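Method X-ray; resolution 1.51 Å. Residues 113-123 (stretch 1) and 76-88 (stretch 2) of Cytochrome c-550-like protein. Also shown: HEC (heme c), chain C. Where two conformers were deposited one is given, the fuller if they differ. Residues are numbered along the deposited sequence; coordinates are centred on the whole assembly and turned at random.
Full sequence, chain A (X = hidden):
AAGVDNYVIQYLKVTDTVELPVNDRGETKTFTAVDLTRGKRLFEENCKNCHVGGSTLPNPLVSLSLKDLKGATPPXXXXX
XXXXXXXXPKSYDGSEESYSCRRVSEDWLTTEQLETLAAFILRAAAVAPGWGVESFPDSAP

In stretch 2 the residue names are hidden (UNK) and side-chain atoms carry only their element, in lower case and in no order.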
# COMPACT_ATOMS: atom_id res chain seq x y z
N GLN A 113 -11.70 14.13 -3.65
CA GLN A 113 -10.71 13.28 -2.96
C GLN A 113 -9.51 13.02 -3.85
O GLN A 113 -8.35 13.18 -3.41
CB GLN A 113 -11.30 11.94 -2.55
CG GLN A 113 -12.18 11.99 -1.33
CD GLN A 113 -12.80 10.65 -1.05
OE1 GLN A 113 -13.44 10.04 -1.92
NE2 GLN A 113 -12.61 10.16 0.16
N LEU A 114 -9.76 12.61 -5.09
CA LEU A 114 -8.68 12.36 -6.04
C LEU A 114 -7.89 13.63 -6.35
O LEU A 114 -6.66 13.55 -6.56
CB LEU A 114 -9.26 11.77 -7.32
CG LEU A 114 -8.35 10.84 -8.08
CD1 LEU A 114 -7.97 9.66 -7.15
CD2 LEU A 114 -9.03 10.33 -9.30
N GLU A 115 -8.54 14.80 -6.38
CA GLU A 115 -7.83 16.06 -6.48
C GLU A 115 -6.83 16.25 -5.35
O GLU A 115 -5.73 16.70 -5.60
CB GLU A 115 -8.80 17.26 -6.49
CG GLU A 115 -9.48 17.49 -7.81
CD GLU A 115 -10.54 18.55 -7.74
OE1 GLU A 115 -11.14 18.84 -8.79
OE2 GLU A 115 -10.76 19.09 -6.63
N THR A 116 -7.24 15.95 -4.12
CA THR A 116 -6.32 16.16 -3.01
C THR A 116 -5.15 15.17 -3.07
O THR A 116 -4.06 15.52 -2.65
CB THR A 116 -7.02 16.04 -1.65
OG1 THR A 116 -7.39 14.67 -1.44
CG2 THR A 116 -8.23 16.96 -1.57
N LEU A 117 -5.39 13.95 -3.57
CA LEU A 117 -4.31 12.95 -3.73
C LEU A 117 -3.36 13.43 -4.84
O LEU A 117 -2.14 13.40 -4.68
CB LEU A 117 -4.90 11.56 -4.03
CG LEU A 117 -4.04 10.38 -4.48
CD1 LEU A 117 -2.93 10.16 -3.44
CD2 LEU A 117 -4.91 9.13 -4.60
N ALA A 118 -3.92 13.86 -5.97
CA ALA A 118 -3.07 14.46 -7.00
C ALA A 118 -2.29 15.65 -6.44
O ALA A 118 -1.08 15.76 -6.73
CB ALA A 118 -3.92 14.89 -8.25
N ALA A 119 -2.93 16.54 -5.67
CA ALA A 119 -2.21 17.68 -5.10
C ALA A 119 -1.05 17.23 -4.19
O ALA A 119 0.04 17.78 -4.25
CB ALA A 119 -3.16 18.59 -4.32
N PHE A 120 -1.29 16.23 -3.36
CA PHE A 120 -0.23 15.69 -2.52
C PHE A 120 0.95 15.20 -3.35
O PHE A 120 2.08 15.56 -3.07
CB PHE A 120 -0.75 14.59 -1.59
CG PHE A 120 0.34 13.89 -0.89
CD1 PHE A 120 0.96 14.45 0.22
CD2 PHE A 120 0.78 12.65 -1.35
CE1 PHE A 120 2.02 13.78 0.89
CE2 PHE A 120 1.85 11.97 -0.69
CZ PHE A 120 2.47 12.56 0.42
N ILE A 121 0.68 14.40 -4.39
CA ILE A 121 1.74 13.83 -5.21
C ILE A 121 2.49 14.95 -5.90
O ILE A 121 3.73 14.94 -5.96
CB ILE A 121 1.17 12.87 -6.29
CG1 ILE A 121 0.63 11.60 -5.64
CG2 ILE A 121 2.26 12.51 -7.33
CD1 ILE A 121 -0.17 10.76 -6.61
N LEU A 122 1.74 15.93 -6.39
CA LEU A 122 2.33 17.03 -7.15
C LEU A 122 3.21 17.93 -6.29
O LEU A 122 4.32 18.34 -6.71
CB LEU A 122 1.21 17.80 -7.86
CG LEU A 122 1.57 18.70 -9.03
CD1 LEU A 122 2.57 18.01 -9.92
CD2 LEU A 122 0.27 18.98 -9.77
N ARG A 123 2.74 18.28 -5.10
CA ARG A 123 3.57 19.04 -4.17
C ARG A 123 4.78 18.27 -3.66
O ARG A 123 5.86 18.83 -3.53
CB ARG A 123 2.75 19.58 -3.01
CG ARG A 123 3.52 20.42 -1.99
CD ARG A 123 4.20 21.62 -2.62
NE ARG A 123 4.68 22.54 -1.58
CZ ARG A 123 5.20 23.73 -1.82
NH1 ARG A 123 5.29 24.17 -3.07
NH2 ARG A 123 5.61 24.48 -0.80
N UNK A 76 2.19 14.57 -16.68
CA UNK A 76 1.38 14.26 -15.51
C UNK A 76 1.76 15.17 -14.36
O UNK A 76 2.04 14.75 -13.23
c UNK A 76 1.18 10.43 -16.11
c UNK A 76 1.54 12.76 -15.17
c UNK A 76 1.01 11.92 -16.30
n UNK A 76 0.66 7.92 -18.76
c UNK A 76 1.16 8.51 -17.67
n UNK A 76 2.12 7.93 -16.98
n UNK A 76 0.72 9.71 -17.29
N UNK A 77 1.80 16.46 -14.69
CA UNK A 77 2.29 17.49 -13.78
C UNK A 77 1.26 18.55 -13.44
O UNK A 77 1.60 19.67 -13.05
c UNK A 77 3.31 18.81 -15.72
c UNK A 77 3.55 18.15 -14.36
o UNK A 77 2.17 18.77 -16.30
o UNK A 77 4.29 19.40 -16.24
N UNK A 78 -0.02 18.18 -13.57
CA UNK A 78 -1.13 19.07 -13.22
C UNK A 78 -2.20 18.27 -12.52
O UNK A 78 -2.22 17.05 -12.64
c UNK A 78 -0.73 20.48 -15.31
o UNK A 78 -2.32 18.68 -15.29
c UNK A 78 -1.76 19.72 -14.48
N UNK A 79 -3.08 18.94 -11.77
CA UNK A 79 -4.18 18.24 -11.10
C UNK A 79 -5.05 17.48 -12.11
O UNK A 79 -5.37 16.30 -11.90
c UNK A 79 -5.11 19.22 -10.34
c UNK A 79 -3.63 19.10 -8.24
c UNK A 79 -4.35 20.00 -9.27
c UNK A 79 -6.22 18.39 -9.63
N UNK A 80 -5.45 18.14 -13.20
CA UNK A 80 -6.33 17.49 -14.16
C UNK A 80 -5.69 16.26 -14.80
O UNK A 80 -6.35 15.23 -15.01
c UNK A 80 -6.80 18.47 -15.22
N UNK A 81 -4.39 16.35 -15.09
CA UNK A 81 -3.73 15.24 -15.76
C UNK A 81 -3.54 14.05 -14.82
O UNK A 81 -3.62 12.93 -15.25
c UNK A 81 -2.39 15.67 -16.40
o UNK A 81 -1.50 16.24 -15.45
N UNK A 82 -3.32 14.31 -13.54
CA UNK A 82 -3.11 13.20 -12.57
C UNK A 82 -4.47 12.53 -12.28
O UNK A 82 -4.57 11.32 -12.19
c UNK A 82 -2.45 13.69 -11.28
c UNK A 82 -0.46 14.71 -10.23
c UNK A 82 -0.96 13.95 -11.44
c UNK A 82 -0.28 12.63 -11.56
N UNK A 83 -5.52 13.33 -12.17
CA UNK A 83 -6.85 12.76 -11.94
C UNK A 83 -7.26 11.87 -13.13
O UNK A 83 -7.68 10.70 -12.94
c UNK A 83 -7.91 13.88 -11.69
c UNK A 83 -7.57 14.55 -10.37
c UNK A 83 -9.34 13.32 -11.69
N UNK A 84 -7.07 12.38 -14.35
CA UNK A 84 -7.45 11.63 -15.54
C UNK A 84 -6.64 10.36 -15.65
O UNK A 84 -7.11 9.38 -16.22
c UNK A 84 -7.26 12.44 -16.76
N UNK A 85 -5.43 10.39 -15.10
CA UNK A 85 -4.57 9.22 -15.14
C UNK A 85 -5.15 8.18 -14.20
O UNK A 85 -5.32 7.02 -14.56
c UNK A 85 -3.13 9.54 -14.75
c UNK A 85 -2.27 8.33 -14.67
c UNK A 85 -2.04 7.73 -13.44
c UNK A 85 -0.95 6.61 -15.74
c UNK A 85 -1.73 7.76 -15.83
c UNK A 85 -0.72 6.03 -14.51
c UNK A 85 -1.27 6.59 -13.34
N UNK A 86 -5.51 8.62 -13.00
CA UNK A 86 -5.92 7.66 -12.00
C UNK A 86 -7.26 7.02 -12.34
O UNK A 86 -7.55 5.89 -11.93
c UNK A 86 -5.92 8.27 -10.60
n UNK A 86 -3.64 5.56 -10.03
o UNK A 86 -3.09 7.71 -10.27
c UNK A 86 -5.31 7.26 -9.61
c UNK A 86 -3.92 6.86 -10.00
N UNK A 87 -8.08 7.75 -13.09
CA UNK A 87 -9.37 7.18 -13.48
C UNK A 87 -9.20 6.03 -14.47
O UNK A 87 -10.00 5.07 -14.49
n UNK A 87 -12.28 9.60 -11.12
c UNK A 87 -10.25 8.29 -14.06
c UNK A 87 -10.75 9.28 -13.01
n UNK A 87 -12.17 8.26 -9.23
c UNK A 87 -12.50 9.41 -9.83
n UNK A 87 -13.05 10.39 -9.13
c UNK A 87 -11.67 8.62 -12.01
N UNK A 88 -8.17 6.13 -15.29
CA UNK A 88 -7.88 5.12 -16.31
C UNK A 88 -6.39 5.12 -16.61
O UNK A 88 -5.94 5.81 -17.52
c UNK A 88 -8.64 5.44 -17.60
o UNK A 88 -8.47 4.38 -18.54
FE HEC C . 0.74 3.82 -9.67
CHA HEC C . 2.46 4.68 -12.53
CHB HEC C . -0.17 7.11 -9.19
CHC HEC C . -1.28 2.91 -6.93
CHD HEC C . 1.99 0.69 -9.79
NA HEC C . 1.10 5.55 -10.60
C1A HEC C . 1.81 5.66 -11.80
C2A HEC C . 1.82 7.06 -12.18
C3A HEC C . 1.10 7.72 -11.24
C4A HEC C . 0.61 6.81 -10.29
CMA HEC C . 0.80 9.20 -11.23
CAA HEC C . 2.52 7.69 -13.39
CBA HEC C . 4.01 7.99 -13.07
CGA HEC C . 4.77 8.64 -14.20
O1A HEC C . 4.20 8.98 -15.27
O2A HEC C . 6.02 8.85 -14.06
NB HEC C . -0.48 4.81 -8.29
C1B HEC C . -0.73 6.13 -8.33
C2B HEC C . -1.60 6.46 -7.28
C3B HEC C . -1.97 5.31 -6.64
C4B HEC C . -1.20 4.24 -7.31
CMB HEC C . -2.12 7.85 -6.98
CAB HEC C . -2.87 5.15 -5.47
CBB HEC C . -4.19 5.45 -5.79
NC HEC C . 0.42 2.11 -8.55
C1C HEC C . -0.46 1.96 -7.51
C2C HEC C . -0.26 0.68 -6.98
C3C HEC C . 0.66 0.03 -7.78
C4C HEC C . 1.08 0.94 -8.79
CMC HEC C . -0.98 0.11 -5.77
CAC HEC C . 1.17 -1.35 -7.53
CBC HEC C . 0.35 -2.42 -7.56
ND HEC C . 1.97 2.90 -10.90
C1D HEC C . 2.30 1.60 -10.80
C2D HEC C . 3.13 1.22 -11.94
C3D HEC C . 3.29 2.32 -12.70
C4D HEC C . 2.56 3.38 -12.02
CMD HEC C . 3.72 -0.16 -12.19
CAD HEC C . 4.04 2.41 -14.00
CBD HEC C . 2.99 2.34 -15.13
CGD HEC C . 3.27 2.21 -16.61
O1D HEC C . 4.20 2.84 -17.19
O2D HEC C . 2.51 1.47 -17.29

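Position 76 carries three carbons, a nitrogen, then a carbon bearing two more nitrogens: a guanidinium, so Arg76. Its end leads away from stretch 1 and serves the heme, NH1 donating to the propionate O1A of HEC at 2.9 Å.

Position 77 has two carbons, the second holding two oxygens, a short carboxylate: Asp77. CB points away from stretch 1; what meets the helix is backbone, with Leu122 CD2 3.6 Å from Asp77 O.

At 78 one carbon carries an oxygen and a carbon, which makes it Thr78. It occupies the N-cap position, and Leu122 CD2 rests 3.7 Å from its CA.

Position 79 has four carbons, forked at the first, with one arm two carbons long. That is Ile79. Its CB points sideways, yet the side chain ends among Glu115, Ala118, Ala119 and Leu122 as a knob in a hole, CG2 3.8 Å from Glu115 CG and CD1 4.0 Å from Ala119 CB.

Position 80 is a lone carbon facing away, in the open: Ala80.

Position 81 has a carbon then an oxygen, Ser81, out of reach of stretch 1. Its OG and Thr78 OG1 share a 2.6 Å hydrogen bond in which either could be the donor, tying the first turn to the residue before it.

Position 82 shows four carbons forked at the second, and its CB lies 3.6 Å from Ala118 CB. This is Leu82. CD1 reaches to 4.2 Å from Leu122 CB, while CD2 turns to the heme, 3.6 Å from HEC CMA.

Position 83, one carbon carrying two others, is Val83. CG1 is 3.8 Å from Leu114 CD2; CG2 is 4.2 Å from Ala118 CB and also lies against the backbone of stretch 1, 4.1 Å from Glu115 N.

Position 84 is again a single carbon directed away, Ala84.

Position 85 has a carbon and a six-carbon ring, Phe85. It leaves stretch 1 alone; CE2 comes within 3.3 Å of HEC C2A.

Position 86 has three carbons, the third bearing an oxygen and a nitrogen. CB points toward stretch 1, 4.0 Å from Leu114 CD2. This is Gln86, whose OE1 lies 3.2 Å from HEC CHB.

Position 87 repeats the guanidinium pattern: Arg87. Leu114 CD2 sits over one face of the group, 3.6 Å from CZ, while NH1 and NH2 are hydrogen-bonded elsewhere in the structure.

Position 88, a carbon and an oxygen, is Ser88, out of reach.

The contact is almost wholly packing: 582 Å² is buried with no hydrogen bond across it. The helix axes approach to 8.9 Å at 117°, and the small Ala118 marks a close passage, its CA 5.7 Å from that of Ile79. Leucines at 114 and 122 lie one turn before and after it, the first meeting Val83 and Arg87, the second the start of the other helix. The rule to read is a small residue between two large ones, with Ile79 filling the hole and Leu82 joining the packing to the heme.

Stretch 2 76-88: RDTIASLVAFQRS
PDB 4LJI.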